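Local coordinates for glutamine amidotransferase domain-containing protein (Thermotoga maritima, PDB 1O1Y), which probably acts as a type 1 glutamine amidotransferase, a family whose members release ammonia from glutamine and hand it to an acceptor, though its acceptor substrate is not established, at residues Arg19-Glu24 with Glu198-Glu203; Glu121-Tyr126 with Asp202-Lys207; Asn134-Glu139 with Glu234-Ser239. All blocks are in the same frame, centred on the assembly; numbering follows the deposited sequence. Where two conformers were deposited one is given.

How the contacts relate
From the N terminus, residues 19-24, just after strand 14-18, find their partner 174 residues on: contact 1 closes this longest loop on 198-203, where helix 190-199 gives way to helix 201-206. Contact 2 starts at 121-126, which holds the outermost strand 122-123 and the start of 125-130, and ends on 202-207, sharing Asp202 and Glu203 with contact 1; the two centres lie about 12 Å apart. Contact 3 runs from 134-139 to 234-239 and crosses both others, on the opposite side of the chain's centre. Thus the junction of helices 190-199 and 201-206 meets the loop after strand 14-18, helix 201-206 and Lys207 meet the sheet edge, and the end of helix 211-237 meets the 134-139 connection.

Contact 1: Arg19-Glu24 with Glu198-Glu203; sequences RHVEIE and EAYKDE
Tyr200 OH and Glu24 OE2 lie 2.5 Å apart, an unusually short hydrogen bond whose proton is not settled. The carboxylate comes obliquely to the phenol, its plane turned 83° from that of the ring, and Glu24 OE2 also stands 3.2 Å from Tyr200 CZ. Glu24 gets there with CG anti to its own carbonyl carbon (chi1 -56°) and an extended chain beyond. Val21 adds an apolar neighbour to the same hydroxyl, its CG1 lying 3.4 Å from Tyr200 OH. Val21 to Glu24 form a type I beta turn in the loop between strand 14-18 and helix 28-35 of this flavodoxin-like fold, while Tyr200 is the first residue past helix 190-199 and stands at the N-cap position of 201-206. Both ends of the turn, Val21 and Glu24, thus meet the phenol oxygen. Ile23 CG1 lies 4.0 Å from Ala199 CB, with its CG2 branch at 4.1 Å from the same methyl. Ala199 CB in turn lies over the centre of one face of the Tyr200 ring, 3.9 Å above it. Trp149 meets that ring edge-to-face, and Trp196 of helix 190-199 touches both Ile23 and Glu24.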
loop_
_atom_site.group_PDB
_atom_site.type_symbol
_atom_site.label_atom_id
_atom_site.label_comp_id
_atom_site.label_asym_id
_atom_site.label_seq_id
_atom_site.Cartn_x
_atom_site.Cartn_y
_atom_site.Cartn_z
ATOM N N ARG A 19 -4.082 0.532 9.733
ATOM C CA ARG A 19 -5.122 1.199 8.964
ATOM C C ARG A 19 -5.391 2.636 9.441
ATOM O O ARG A 19 -5.564 2.903 10.626
ATOM C CB ARG A 19 -6.401 0.380 9.057
ATOM C CG ARG A 19 -7.598 1.028 8.245
ATOM C CD ARG A 19 -8.787 0.122 8.073
ATOM N NE ARG A 19 -9.337 -0.279 9.379
ATOM C CZ ARG A 19 -10.342 -1.131 9.562
ATOM N NH1 ARG A 19 -11.069 -1.557 8.538
ATOM N NH2 ARG A 19 -10.685 -1.498 10.789
ATOM N N HIS A 20 -5.379 3.555 8.494
ATOM C CA HIS A 20 -5.612 4.963 8.784
ATOM C C HIS A 20 -7.023 5.452 8.561
ATOM O O HIS A 20 -7.462 6.397 9.214
ATOM C CB HIS A 20 -4.731 5.732 7.885
ATOM C CG HIS A 20 -3.296 5.419 8.075
ATOM N ND1 HIS A 20 -2.455 5.144 7.021
ATOM C CD2 HIS A 20 -2.580 5.201 9.204
ATOM C CE1 HIS A 20 -1.233 4.927 7.489
ATOM N NE2 HIS A 20 -1.281 4.966 8.812
ATOM N N VAL A 21 -7.711 4.813 7.624
ATOM C CA VAL A 21 -9.051 5.207 7.211
ATOM C C VAL A 21 -9.831 3.925 7.080
ATOM O O VAL A 21 -9.362 3.028 6.393
ATOM C CB VAL A 21 -9.000 5.926 5.841
ATOM C CG1 VAL A 21 -10.379 6.309 5.393
ATOM C CG2 VAL A 21 -8.130 7.227 5.946
ATOM N N GLU A 22 -10.997 3.843 7.722
ATOM C CA GLU A 22 -11.712 2.564 7.823
ATOM C C GLU A 22 -12.006 1.928 6.459
ATOM O O GLU A 22 -11.822 0.720 6.277
ATOM C CB GLU A 22 -12.997 2.719 8.608
ATOM C CG GLU A 22 -13.712 1.393 8.825
ATOM C CD GLU A 22 -14.888 1.526 9.766
ATOM O OE1 GLU A 22 -15.211 2.669 10.187
ATOM O OE2 GLU A 22 -15.489 0.475 10.082
ATOM N N ILE A 23 -12.413 2.764 5.503
ATOM C CA ILE A 23 -12.713 2.319 4.132
ATOM C C ILE A 23 -11.483 1.853 3.377
ATOM O O ILE A 23 -11.570 1.002 2.491
ATOM C CB ILE A 23 -13.392 3.504 3.360
ATOM C CG1 ILE A 23 -14.797 3.729 3.919
ATOM C CG2 ILE A 23 -13.413 3.286 1.868
ATOM C CD1 ILE A 23 -15.780 2.660 3.575
ATOM N N GLU A 24 -10.353 2.438 3.705
ATOM C CA GLU A 24 -9.114 2.142 3.030
ATOM C C GLU A 24 -8.451 0.992 3.775
ATOM O O GLU A 24 -7.399 1.111 4.400
ATOM C CB GLU A 24 -8.247 3.376 2.865
ATOM C CG GLU A 24 -9.047 4.462 2.125
ATOM C CD GLU A 24 -8.337 5.803 1.911
ATOM O OE1 GLU A 24 -7.098 5.836 1.850
ATOM O OE2 GLU A 24 -9.055 6.829 1.743
ATOM N N GLU A 198 -18.620 5.245 -3.031
ATOM C CA GLU A 198 -19.614 5.765 -2.122
ATOM C C GLU A 198 -18.982 6.673 -1.046
ATOM O O GLU A 198 -19.556 7.720 -0.759
ATOM C CB GLU A 198 -20.437 4.648 -1.478
ATOM C CG GLU A 198 -21.532 5.103 -0.523
ATOM C CD GLU A 198 -22.608 5.962 -1.179
ATOM O OE1 GLU A 198 -22.695 6.019 -2.432
ATOM O OE2 GLU A 198 -23.377 6.602 -0.430
ATOM N N ALA A 199 -17.850 6.285 -0.480
ATOM C CA ALA A 199 -17.231 7.068 0.589
ATOM C C ALA A 199 -16.774 8.438 0.070
ATOM O O ALA A 199 -16.825 9.433 0.812
ATOM C CB ALA A 199 -16.035 6.356 1.197
ATOM N N TYR A 200 -16.328 8.470 -1.194
ATOM C CA TYR A 200 -15.670 9.639 -1.773
ATOM C C TYR A 200 -16.426 10.224 -2.941
ATOM O O TYR A 200 -15.844 10.876 -3.790
ATOM C CB TYR A 200 -14.234 9.333 -2.143
ATOM C CG TYR A 200 -13.448 8.754 -0.986
ATOM C CD1 TYR A 200 -12.704 7.593 -1.124
ATOM C CD2 TYR A 200 -13.492 9.353 0.263
ATOM C CE1 TYR A 200 -12.036 7.035 -0.054
ATOM C CE2 TYR A 200 -12.819 8.804 1.337
ATOM C CZ TYR A 200 -12.103 7.653 1.180
ATOM O OH TYR A 200 -11.437 7.125 2.272
ATOM N N LYS A 201 -17.727 10.014 -2.908
ATOM C CA LYS A 201 -18.658 10.421 -3.927
ATOM C C LYS A 201 -18.559 11.922 -4.212
ATOM O O LYS A 201 -18.581 12.310 -5.364
ATOM C CB LYS A 201 -20.064 10.077 -3.437
ATOM C CG LYS A 201 -21.204 10.620 -4.223
ATOM C CD LYS A 201 -22.514 9.867 -3.900
ATOM C CE LYS A 201 -23.572 10.090 -4.995
ATOM N NZ LYS A 201 -24.879 9.384 -4.727
ATOM N N ASP A 202 -18.464 12.771 -3.177
ATOM C CA ASP A 202 -18.426 14.227 -3.427
ATOM C C ASP A 202 -17.085 14.694 -3.983
ATOM O O ASP A 202 -17.033 15.583 -4.807
ATOM C CB ASP A 202 -18.774 15.009 -2.165
ATOM C CG ASP A 202 -20.171 14.765 -1.717
ATOM O OD1 ASP A 202 -21.020 14.373 -2.560
ATOM O OD2 ASP A 202 -20.532 14.965 -0.536
ATOM N N GLU A 203 -16.002 14.097 -3.539
ATOM C CA GLU A 203 -14.687 14.390 -4.091
ATOM C C GLU A 203 -14.612 13.999 -5.557
ATOM O O GLU A 203 -14.074 14.747 -6.381
ATOM C CB GLU A 203 -13.574 13.664 -3.326
ATOM C CG GLU A 203 -12.189 13.789 -3.990
ATOM C CD GLU A 203 -11.055 13.044 -3.279
ATOM O OE1 GLU A 203 -9.892 13.120 -3.759
ATOM O OE2 GLU A 203 -11.330 12.350 -2.266
#

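Contact 2: Glu121-Tyr126 with Asp202-Lys207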
loop_
_atom_site.group_PDB
_atom_site.type_symbol
_atom_site.label_atom_id
_atom_site.label_comp_id
_atom_site.label_asym_id
_atom_site.label_seq_id
_atom_site.Cartn_x
_atom_site.Cartn_y
_atom_site.Cartn_z
ATOM N N GLU A 121 -2.420 15.070 -9.658
ATOM C CA GLU A 121 -2.831 13.901 -8.900
ATOM C C GLU A 121 -3.126 12.738 -9.853
ATOM O O GLU A 121 -3.502 12.940 -11.008
ATOM C CB GLU A 121 -4.091 14.174 -8.103
ATOM C CG GLU A 121 -3.955 15.159 -6.965
ATOM C CD GLU A 121 -5.246 15.265 -6.170
ATOM O OE1 GLU A 121 -5.293 14.919 -4.969
ATOM O OE2 GLU A 121 -6.234 15.647 -6.780
ATOM N N GLU A 122 -2.947 11.533 -9.353
ATOM C CA GLU A 122 -3.384 10.329 -10.030
ATOM C C GLU A 122 -4.568 9.771 -9.258
ATOM O O GLU A 122 -4.413 9.282 -8.136
ATOM C CB GLU A 122 -2.238 9.325 -10.094
ATOM C CG GLU A 122 -1.117 9.693 -11.071
ATOM C CD GLU A 122 -0.066 8.592 -11.207
ATOM O OE1 GLU A 122 0.419 8.046 -10.179
ATOM O OE2 GLU A 122 0.325 8.262 -12.351
ATOM N N ILE A 123 -5.765 9.899 -9.833
ATOM C CA ILE A 123 -6.951 9.344 -9.231
ATOM C C ILE A 123 -7.646 8.566 -10.340
ATOM O O ILE A 123 -8.161 9.143 -11.296
ATOM C CB ILE A 123 -7.884 10.392 -8.669
ATOM C CG1 ILE A 123 -7.172 11.225 -7.602
ATOM C CG2 ILE A 123 -9.144 9.689 -8.112
ATOM C CD1 ILE A 123 -7.998 12.386 -7.070
ATOM N N GLY A 124 -7.590 7.250 -10.238
ATOM C CA GLY A 124 -8.119 6.409 -11.299
ATOM C C GLY A 124 -7.179 5.328 -11.739
ATOM O O GLY A 124 -6.279 4.963 -11.014
ATOM N N TRP A 125 -7.367 4.853 -12.977
ATOM C CA TRP A 125 -6.613 3.693 -13.448
ATOM C C TRP A 125 -5.490 4.146 -14.381
ATOM O O TRP A 125 -5.736 4.912 -15.320
ATOM C CB TRP A 125 -7.599 2.737 -14.155
ATOM C CG TRP A 125 -8.488 2.043 -13.176
ATOM C CD1 TRP A 125 -9.749 2.403 -12.810
ATOM C CD2 TRP A 125 -8.174 0.863 -12.429
ATOM N NE1 TRP A 125 -10.236 1.507 -11.875
ATOM C CE2 TRP A 125 -9.293 0.557 -11.632
ATOM C CE3 TRP A 125 -7.080 0.019 -12.374
ATOM C CZ2 TRP A 125 -9.330 -0.538 -10.790
ATOM C CZ3 TRP A 125 -7.111 -1.064 -11.550
ATOM C CH2 TRP A 125 -8.250 -1.344 -10.765
ATOM N N TYR A 126 -4.259 3.740 -14.075
ATOM C CA TYR A 126 -3.074 4.211 -14.776
ATOM C C TYR A 126 -2.137 3.048 -14.961
ATOM O O TYR A 126 -2.128 2.123 -14.185
ATOM C CB TYR A 126 -2.322 5.302 -13.964
ATOM C CG TYR A 126 -3.077 6.607 -13.716
ATOM C CD1 TYR A 126 -4.077 6.694 -12.775
ATOM C CD2 TYR A 126 -2.755 7.770 -14.401
ATOM C CE1 TYR A 126 -4.753 7.838 -12.566
ATOM C CE2 TYR A 126 -3.431 8.961 -14.164
ATOM C CZ TYR A 126 -4.429 8.991 -13.227
ATOM O OH TYR A 126 -5.132 10.172 -12.980
ATOM N N ASP A 202 -18.464 12.771 -3.177
ATOM C CA ASP A 202 -18.426 14.227 -3.427
ATOM C C ASP A 202 -17.085 14.694 -3.983
ATOM O O ASP A 202 -17.033 15.583 -4.807
ATOM C CB ASP A 202 -18.774 15.009 -2.165
ATOM C CG ASP A 202 -20.171 14.765 -1.717
ATOM O OD1 ASP A 202 -21.020 14.373 -2.560
ATOM O OD2 ASP A 202 -20.532 14.965 -0.536
ATOM N N GLU A 203 -16.002 14.097 -3.539
ATOM C CA GLU A 203 -14.687 14.390 -4.091
ATOM C C GLU A 203 -14.612 13.999 -5.557
ATOM O O GLU A 203 -14.074 14.747 -6.381
ATOM C CB GLU A 203 -13.574 13.664 -3.326
ATOM C CG GLU A 203 -12.189 13.789 -3.990
ATOM C CD GLU A 203 -11.055 13.044 -3.279
ATOM O OE1 GLU A 203 -9.892 13.120 -3.759
ATOM O OE2 GLU A 203 -11.330 12.350 -2.266
ATOM N N LEU A 204 -15.128 12.805 -5.874
ATOM C CA LEU A 204 -15.212 12.389 -7.255
ATOM C C LEU A 204 -16.079 13.347 -8.078
ATOM O O LEU A 204 -15.679 13.709 -9.172
ATOM C CB LEU A 204 -15.718 10.940 -7.371
ATOM C CG LEU A 204 -14.720 9.912 -6.853
ATOM C CD1 LEU A 204 -15.362 8.548 -6.811
ATOM C CD2 LEU A 204 -13.488 9.853 -7.707
ATOM N N GLU A 205 -17.221 13.791 -7.544
ATOM C CA GLU A 205 -18.077 14.750 -8.251
ATOM C C GLU A 205 -17.330 16.067 -8.471
ATOM O O GLU A 205 -17.374 16.620 -9.569
ATOM C CB GLU A 205 -19.415 15.061 -7.528
ATOM C CG GLU A 205 -20.418 13.937 -7.511
ATOM C CD GLU A 205 -21.694 14.278 -6.728
ATOM O OE1 GLU A 205 -21.783 15.372 -6.137
ATOM O OE2 GLU A 205 -22.622 13.428 -6.712
ATOM N N LYS A 206 -16.666 16.568 -7.429
ATOM C CA LYS A 206 -15.941 17.851 -7.483
ATOM C C LYS A 206 -14.903 17.810 -8.617
ATOM O O LYS A 206 -14.812 18.754 -9.415
ATOM C CB LYS A 206 -15.192 18.144 -6.174
ATOM C CG LYS A 206 -14.473 19.498 -6.142
ATOM C CD LYS A 206 -14.118 19.902 -4.691
ATOM C CE LYS A 206 -13.048 21.010 -4.613
ATOM N NZ LYS A 206 -13.675 22.343 -4.519
ATOM N N LYS A 207 -14.227 16.681 -8.711
ATOM C CA LYS A 207 -13.133 16.473 -9.666
ATOM C C LYS A 207 -13.640 15.947 -11.028
ATOM O O LYS A 207 -12.859 15.743 -11.947
ATOM C CB LYS A 207 -12.109 15.550 -9.082
ATOM C CG LYS A 207 -11.397 16.186 -7.862
ATOM C CD LYS A 207 -10.351 15.320 -7.224
ATOM C CE LYS A 207 -9.652 16.136 -6.077
ATOM N NZ LYS A 207 -8.848 15.286 -5.155
HETATM O O HOH W 1 -7.474 13.389 -3.092
#
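Lys207, at the end of helix 201-206, reaches across to Glu121, just before the short edge strand 122-123 of the mixed sheet, and to Ile123 within it, forming a surface salt-bridge network with Glu121 and Glu203. Two carboxylates hold the ammonium. Across the contact, Lys207 NZ bonds to the syn lone pair of Glu121 OE2 at 3.1 Å, the two side chains crossing at about a right angle. Within the helical segment Lys207 NZ bonds to Glu203 OE1 at 2.8 Å, coming from the anti side and 23° out of the carboxylate plane. Trp149 NE1 also donates to Glu203 OE1, which helps to hold this oxygen from the neighbouring strand 143-150. The cation probably offsets the repulsion between the two glutamates, whose OE1 atoms, of Glu121 and Glu203, are 5.1 Å apart.

The apolar share falls to Ile123. Its CD1 touches the lysine from the side, 3.8 Å from Lys207 CD, while CG2, anti to the backbone N, faces Leu204 CD2 at 4.4 Å. Trp149 and Ile209 also touch both Ile123 and Leu204. Where the two kinds of contact meet, Ile123 CD1 comes within 3.6 Å of Lys207 NZ.

Contact 3: Asn134-Glu139 with Glu234-Ser239; sequences NKFFRE and ERMVES. With SO4 (sulfate ion), chain F.
Arg235 and Phe136 carry most of the contact. The arginine chain leaves helix 211-237 extended, with CD anti to CA (chi2 167°), and the guanidinium has Arg138 CB over one face, toward the rim, 4.0 Å from Arg235 CZ. Glu139 was modelled in two conformers; in one of them the charged groups reach tip to tip with planes 24° apart. Arg235 NE to Glu139 OE2 and Arg235 NH2 to Glu139 OE1 are then short but poorly aligned, weak bonds of a salt bridge that depends on that conformer. Residues 134-139 belong to the connection between the adjacent antiparallel strands 125-130 and 143-150, and the last turn of helix 211-237 packs against it; an Asx turn from Asn134 OD1 to Phe136 N opens the segment. Phe136, with CG anti to its carbonyl carbon (chi1 -68°), lies between Lys135 CG on one face and CG of Met236, a selenomethionine, on the other, the latter 4.1 Å from Phe136 CD1. At its edge Arg235 O stands 3.7 Å from Phe136 CE1. A sulfate, probably from the crystallisation liquor, is bound almost straight by Arg235 NH1 to sulfate O4, at 2.8 Å, and by Arg235 NH2 to sulfate O1; Arg138 NH1 donates to sulfate O2, Arg138 NH2 to Asp133 O.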
loop_
_atom_site.group_PDB
_atom_site.type_symbol
_atom_site.label_atom_id
_atom_site.label_comp_id
_atom_site.label_asym_id
_atom_site.label_seq_id
_atom_site.Cartn_x
_atom_site.Cartn_y
_atom_site.Cartn_z
ATOM N N ASN A 134 13.489 -7.847 -9.294
ATOM C CA ASN A 134 13.305 -8.211 -7.870
ATOM C C ASN A 134 12.342 -9.378 -7.729
ATOM O O ASN A 134 11.225 -9.355 -8.244
ATOM C CB ASN A 134 12.718 -7.040 -7.065
ATOM C CG ASN A 134 12.591 -7.374 -5.585
ATOM O OD1 ASN A 134 11.523 -7.801 -5.140
ATOM N ND2 ASN A 134 13.678 -7.183 -4.823
ATOM N N LYS A 135 12.759 -10.348 -6.942
ATOM C CA LYS A 135 12.062 -11.616 -6.806
ATOM C C LYS A 135 10.616 -11.497 -6.324
ATOM O O LYS A 135 9.782 -12.314 -6.713
ATOM C CB LYS A 135 12.826 -12.528 -5.840
ATOM C CG LYS A 135 12.841 -12.050 -4.379
ATOM C CD LYS A 135 13.640 -13.050 -3.491
ATOM C CE LYS A 135 13.725 -12.563 -2.053
ATOM N NZ LYS A 135 14.452 -13.581 -1.210
ATOM N N PHE A 136 10.321 -10.518 -5.484
ATOM C CA PHE A 136 8.969 -10.392 -4.935
ATOM C C PHE A 136 7.945 -10.146 -6.041
ATOM O O PHE A 136 6.786 -10.469 -5.879
ATOM C CB PHE A 136 8.851 -9.248 -3.916
ATOM C CG PHE A 136 9.609 -9.485 -2.656
ATOM C CD1 PHE A 136 9.584 -10.733 -2.032
ATOM C CD2 PHE A 136 10.348 -8.470 -2.069
ATOM C CE1 PHE A 136 10.260 -10.973 -0.861
ATOM C CE2 PHE A 136 11.056 -8.722 -0.872
ATOM C CZ PHE A 136 11.001 -9.968 -0.279
ATOM N N PHE A 137 8.406 -9.503 -7.120
ATOM C CA PHE A 137 7.547 -9.074 -8.222
ATOM C C PHE A 137 7.798 -9.864 -9.502
ATOM O O PHE A 137 7.382 -9.446 -10.573
ATOM C CB PHE A 137 7.718 -7.578 -8.448
ATOM C CG PHE A 137 7.197 -6.766 -7.299
ATOM C CD1 PHE A 137 5.860 -6.513 -7.187
ATOM C CD2 PHE A 137 8.031 -6.376 -6.259
ATOM C CE1 PHE A 137 5.352 -5.768 -6.136
ATOM C CE2 PHE A 137 7.503 -5.630 -5.186
ATOM C CZ PHE A 137 6.194 -5.342 -5.127
ATOM N N ARG A 138 8.460 -11.007 -9.391
ATOM C CA ARG A 138 8.793 -11.797 -10.554
ATOM C C ARG A 138 7.611 -12.163 -11.446
ATOM O O ARG A 138 7.743 -12.230 -12.676
ATOM C CB ARG A 138 9.551 -13.050 -10.125
ATOM C CG ARG A 138 10.410 -13.708 -11.196
ATOM C CD ARG A 138 11.810 -14.227 -10.658
ATOM N NE ARG A 138 12.691 -13.187 -10.044
ATOM C CZ ARG A 138 13.703 -13.448 -9.190
ATOM N NH1 ARG A 138 13.964 -14.680 -8.803
ATOM N NH2 ARG A 138 14.449 -12.473 -8.692
ATOM N N GLU A 139 6.431 -12.356 -10.864
ATOM C CA GLU A 139 5.256 -12.721 -11.650
ATOM C C GLU A 139 4.592 -11.525 -12.305
ATOM O O GLU A 139 3.681 -11.713 -13.139
ATOM C CB GLU A 139 4.202 -13.387 -10.768
ATOM C CG GLU A 139 4.518 -14.834 -10.465
ATOM C CD GLU A 139 5.736 -14.998 -9.590
ATOM O OE1 GLU A 139 6.643 -15.778 -9.973
ATOM O OE2 GLU A 139 5.777 -14.348 -8.515
ATOM N N GLU A 234 2.614 -14.324 -1.115
ATOM C CA GLU A 234 3.236 -15.589 -0.872
ATOM C C GLU A 234 4.750 -15.455 -0.811
ATOM O O GLU A 234 5.410 -16.082 0.017
ATOM C CB GLU A 234 2.834 -16.604 -1.952
ATOM C CG GLU A 234 1.346 -17.019 -1.870
ATOM C CD GLU A 234 0.875 -17.769 -3.125
ATOM O OE1 GLU A 234 -0.354 -17.921 -3.321
ATOM O OE2 GLU A 234 1.746 -18.231 -3.889
ATOM N N ARG A 235 5.299 -14.677 -1.717
ATOM C CA ARG A 235 6.734 -14.496 -1.757
ATOM C C ARG A 235 7.253 -13.709 -0.551
ATOM O O ARG A 235 8.319 -14.019 -0.006
ATOM C CB ARG A 235 7.109 -13.802 -3.064
ATOM C CG ARG A 235 7.246 -14.751 -4.232
ATOM C CD ARG A 235 7.299 -14.029 -5.567
ATOM N NE ARG A 235 7.325 -15.000 -6.644
ATOM C CZ ARG A 235 8.422 -15.532 -7.157
ATOM N NH1 ARG A 235 9.622 -15.264 -6.675
ATOM N NH2 ARG A 235 8.288 -16.453 -8.108
HETATM N N MSE A 236 6.485 -12.731 -0.106
HETATM C CA MSE A 236 6.917 -11.904 1.045
HETATM C C MSE A 236 6.976 -12.690 2.336
HETATM O O MSE A 236 7.878 -12.462 3.130
HETATM C CB MSE A 236 6.040 -10.709 1.236
HETATM C CG MSE A 236 6.275 -9.679 0.147
HETATM SE SE MSE A 236 5.252 -8.076 0.407
HETATM C CE MSE A 236 6.401 -7.371 1.922
ATOM N N VAL A 237 6.045 -13.620 2.542
ATOM C CA VAL A 237 6.015 -14.394 3.795
ATOM C C VAL A 237 6.755 -15.726 3.705
ATOM O O VAL A 237 6.869 -16.451 4.701
ATOM C CB VAL A 237 4.564 -14.666 4.294
ATOM C CG1 VAL A 237 3.768 -13.402 4.377
ATOM C CG2 VAL A 237 3.871 -15.690 3.413
ATOM N N GLU A 238 7.259 -16.074 2.532
ATOM C CA GLU A 238 7.808 -17.414 2.281
ATOM C C GLU A 238 8.966 -17.708 3.208
ATOM O O GLU A 238 9.852 -16.846 3.399
ATOM C CB GLU A 238 8.288 -17.544 0.840
ATOM C CG GLU A 238 8.826 -18.917 0.505
ATOM C CD GLU A 238 9.461 -18.958 -0.855
ATOM O OE1 GLU A 238 9.117 -18.065 -1.717
ATOM O OE2 GLU A 238 10.284 -19.886 -1.021
ATOM N N SER A 239 8.931 -18.928 3.770
ATOM C CA SER A 239 9.926 -19.418 4.710
ATOM C C SER A 239 10.673 -20.617 4.080
ATOM O O SER A 239 11.133 -21.543 4.765
ATOM C CB SER A 239 9.255 -19.817 6.049
ATOM O OG SER A 239 8.407 -20.955 5.918
ATOM O OXT SER A 239 10.816 -20.696 2.848
HETATM S S SO4 F . 11.888 -17.591 -8.636
HETATM O O1 SO4 F . 10.673 -17.579 -9.357
HETATM O O2 SO4 F . 12.950 -17.488 -9.629
HETATM O O3 SO4 F . 12.158 -18.804 -7.928
HETATM O O4 SO4 F . 11.890 -16.517 -7.718
#